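PDB 4TXD: Csc2 from Thermofilum pendens, which probably binds CRISPR RNA as the Cas7-family subunit of a type I-D interference complex and carries a zinc ion. Local coordinates for residues Tyr36-Gly41 and Phe47-Arg52. Numbering follows the deposited sequence.
Sequences YLRSIG and FPKAHR
A polar side-chain-to-backbone contact, Arg38 on the carbonyl of Phe47, ties together two parts of one surface loop, the connection from helix 24-27 to strand 52-61 of the antiparallel sheet. Two guanidinium nitrogens hydrogen-bond end-on to Phe47 O, Arg38 NH2 at 2.8 Å (N-H...O 155°) and NH1 at 3.2 Å, the carbonyl oxygen lying close to the guanidinium plane. Bends at chi2 (-67°) and again at chi3 turn the arginine chain across to this carbonyl. Asp249 and Asp42 form salt bridges with NH2 and NH1, probably offsetting the nearby ammonium of Lys49; Asp249 also accepts from the backbone N of Lys49. Over one guanidinium face lies the lysine chain, with Lys49 CG 3.5 Å from Arg38 NH2. The Lys49 ammonium donates to a water that weakly reaches Leu37 O. Farther along, Tyr36 sets its ring edge against the face of His51 (planes at 86°), Tyr36 CD2 lying 3.8 Å from His51 CG. His51 NE2 adds a weak bond to Tyr36 O (3.1 Å). A leucine in place of Arg38 would probably leave Phe47 O without these two donors and Asp249 and Asp42 without their cationic partner. An irregular loop, pinned by a bifurcated grip on one carbonyl and a T-shaped aromatic pair, thus leads into an interior strand of the sheet, consistent with the RRM-type fold of the Cas7 family.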
loop_
_atom_site.group_PDB
_atom_site.type_symbol
_atom_site.label_atom_id
_atom_site.label_comp_id
_atom_site.label_asym_id
_atom_site.label_seq_id
_atom_site.Cartn_x
_atom_site.Cartn_y
_atom_site.Cartn_z
ATOM N N TYR A 36 -16.914 2.254 -10.421
ATOM C CA TYR A 36 -15.588 2.780 -10.605
ATOM C C TYR A 36 -14.508 1.728 -10.650
ATOM O O TYR A 36 -13.393 2.047 -10.849
ATOM C CB TYR A 36 -15.255 3.741 -9.476
ATOM C CG TYR A 36 -16.131 4.942 -9.383
ATOM C CD1 TYR A 36 -17.297 4.911 -8.675
ATOM C CD2 TYR A 36 -15.767 6.112 -9.973
ATOM C CE1 TYR A 36 -18.094 6.011 -8.580
ATOM C CE2 TYR A 36 -16.548 7.221 -9.883
ATOM C CZ TYR A 36 -17.716 7.159 -9.188
ATOM O OH TYR A 36 -18.480 8.270 -9.100
ATOM N N LEU A 37 -14.847 0.479 -10.430
ATOM C CA LEU A 37 -13.866 -0.584 -10.392
ATOM C C LEU A 37 -13.734 -1.320 -11.720
ATOM O O LEU A 37 -14.650 -1.362 -12.478
ATOM C CB LEU A 37 -14.213 -1.582 -9.313
ATOM C CG LEU A 37 -14.241 -1.100 -7.868
ATOM C CD1 LEU A 37 -14.763 -2.170 -6.954
ATOM C CD2 LEU A 37 -12.879 -0.636 -7.412
ATOM N N ARG A 38 -12.591 -1.912 -11.972
ATOM C CA ARG A 38 -12.388 -2.658 -13.196
ATOM C C ARG A 38 -12.824 -4.082 -12.998
ATOM O O ARG A 38 -12.872 -4.541 -11.918
ATOM C CB ARG A 38 -10.928 -2.615 -13.632
ATOM C CG ARG A 38 -10.256 -1.269 -13.510
ATOM C CD ARG A 38 -10.824 -0.263 -14.475
ATOM N NE ARG A 38 -10.672 -0.706 -15.833
ATOM C CZ ARG A 38 -9.682 -0.347 -16.630
ATOM N NH1 ARG A 38 -9.641 -0.804 -17.854
ATOM N NH2 ARG A 38 -8.748 0.471 -16.225
ATOM N N SER A 39 -13.136 -4.767 -14.077
ATOM C CA SER A 39 -13.579 -6.156 -14.015
ATOM C C SER A 39 -12.468 -7.090 -14.445
ATOM O O SER A 39 -11.767 -6.816 -15.422
ATOM C CB SER A 39 -14.804 -6.385 -14.907
ATOM O OG SER A 39 -15.780 -5.382 -14.707
ATOM N N ILE A 40 -12.310 -8.191 -13.717
ATOM C CA ILE A 40 -11.397 -9.248 -14.133
ATOM C C ILE A 40 -11.807 -9.714 -15.531
ATOM O O ILE A 40 -12.990 -9.919 -15.800
ATOM C CB ILE A 40 -11.402 -10.436 -13.149
ATOM C CG1 ILE A 40 -11.020 -9.965 -11.740
ATOM C CG2 ILE A 40 -10.447 -11.525 -13.611
ATOM C CD1 ILE A 40 -11.173 -11.043 -10.661
ATOM N N GLY A 41 -10.834 -9.833 -16.427
ATOM C CA GLY A 41 -11.091 -10.352 -17.758
ATOM C C GLY A 41 -11.353 -9.284 -18.800
ATOM O O GLY A 41 -11.407 -9.586 -19.993
ATOM N N PHE A 47 -5.463 -0.291 -20.086
ATOM C CA PHE A 47 -5.817 1.087 -20.399
ATOM C C PHE A 47 -6.416 1.763 -19.171
ATOM O O PHE A 47 -7.265 1.192 -18.498
ATOM C CB PHE A 47 -6.782 1.136 -21.582
ATOM C CG PHE A 47 -6.178 0.635 -22.866
ATOM C CD1 PHE A 47 -5.736 1.524 -23.832
ATOM C CD2 PHE A 47 -6.030 -0.728 -23.097
ATOM C CE1 PHE A 47 -5.172 1.067 -25.012
ATOM C CE2 PHE A 47 -5.465 -1.191 -24.271
ATOM C CZ PHE A 47 -5.037 -0.292 -25.231
ATOM N N PRO A 48 -5.957 2.984 -18.869
ATOM C CA PRO A 48 -6.396 3.644 -17.636
ATOM C C PRO A 48 -7.798 4.260 -17.742
ATOM O O PRO A 48 -8.180 4.738 -18.804
ATOM C CB PRO A 48 -5.334 4.722 -17.429
ATOM C CG PRO A 48 -4.836 5.042 -18.811
ATOM C CD PRO A 48 -4.961 3.776 -19.614
ATOM N N LYS A 49 -8.551 4.243 -16.661
ATOM C CA LYS A 49 -9.807 4.968 -16.557
ATOM C C LYS A 49 -9.581 6.274 -15.823
ATOM O O LYS A 49 -8.740 6.359 -15.009
ATOM C CB LYS A 49 -10.826 4.171 -15.781
ATOM C CG LYS A 49 -11.230 2.899 -16.461
ATOM C CD LYS A 49 -12.274 3.099 -17.523
ATOM C CE LYS A 49 -12.562 1.769 -18.205
ATOM N NZ LYS A 49 -13.813 1.064 -17.839
ATOM N N ALA A 50 -10.366 7.278 -16.116
ATOM C CA ALA A 50 -10.103 8.619 -15.605
ATOM C C ALA A 50 -10.827 8.871 -14.298
ATOM O O ALA A 50 -11.590 9.830 -14.177
ATOM C CB ALA A 50 -10.496 9.668 -16.630
ATOM N N HIS A 51 -10.604 7.991 -13.328
ATOM C CA HIS A 51 -11.059 8.234 -11.969
ATOM C C HIS A 51 -10.163 7.529 -10.969
ATOM O O HIS A 51 -9.262 6.775 -11.336
ATOM C CB HIS A 51 -12.511 7.791 -11.777
ATOM C CG HIS A 51 -12.822 6.456 -12.372
ATOM N ND1 HIS A 51 -13.620 6.307 -13.487
ATOM C CD2 HIS A 51 -12.456 5.206 -12.002
ATOM C CE1 HIS A 51 -13.729 5.024 -13.778
ATOM N NE2 HIS A 51 -13.031 4.334 -12.893
ATOM N N ARG A 52 -10.421 7.788 -9.697
ATOM C CA ARG A 52 -9.593 7.264 -8.630
ATOM C C ARG A 52 -10.444 7.084 -7.391
ATOM O O ARG A 52 -11.506 7.702 -7.249
ATOM C CB ARG A 52 -8.421 8.214 -8.342
ATOM C CG ARG A 52 -8.858 9.556 -7.757
ATOM C CD ARG A 52 -7.766 10.602 -7.860
ATOM N NE ARG A 52 -7.758 11.260 -9.160
ATOM C CZ ARG A 52 -6.694 11.857 -9.689
ATOM N NH1 ARG A 52 -5.534 11.855 -9.038
ATOM N NH2 ARG A 52 -6.782 12.440 -10.877
HETATM O O HOH W 1 -14.568 -0.052 -15.620
#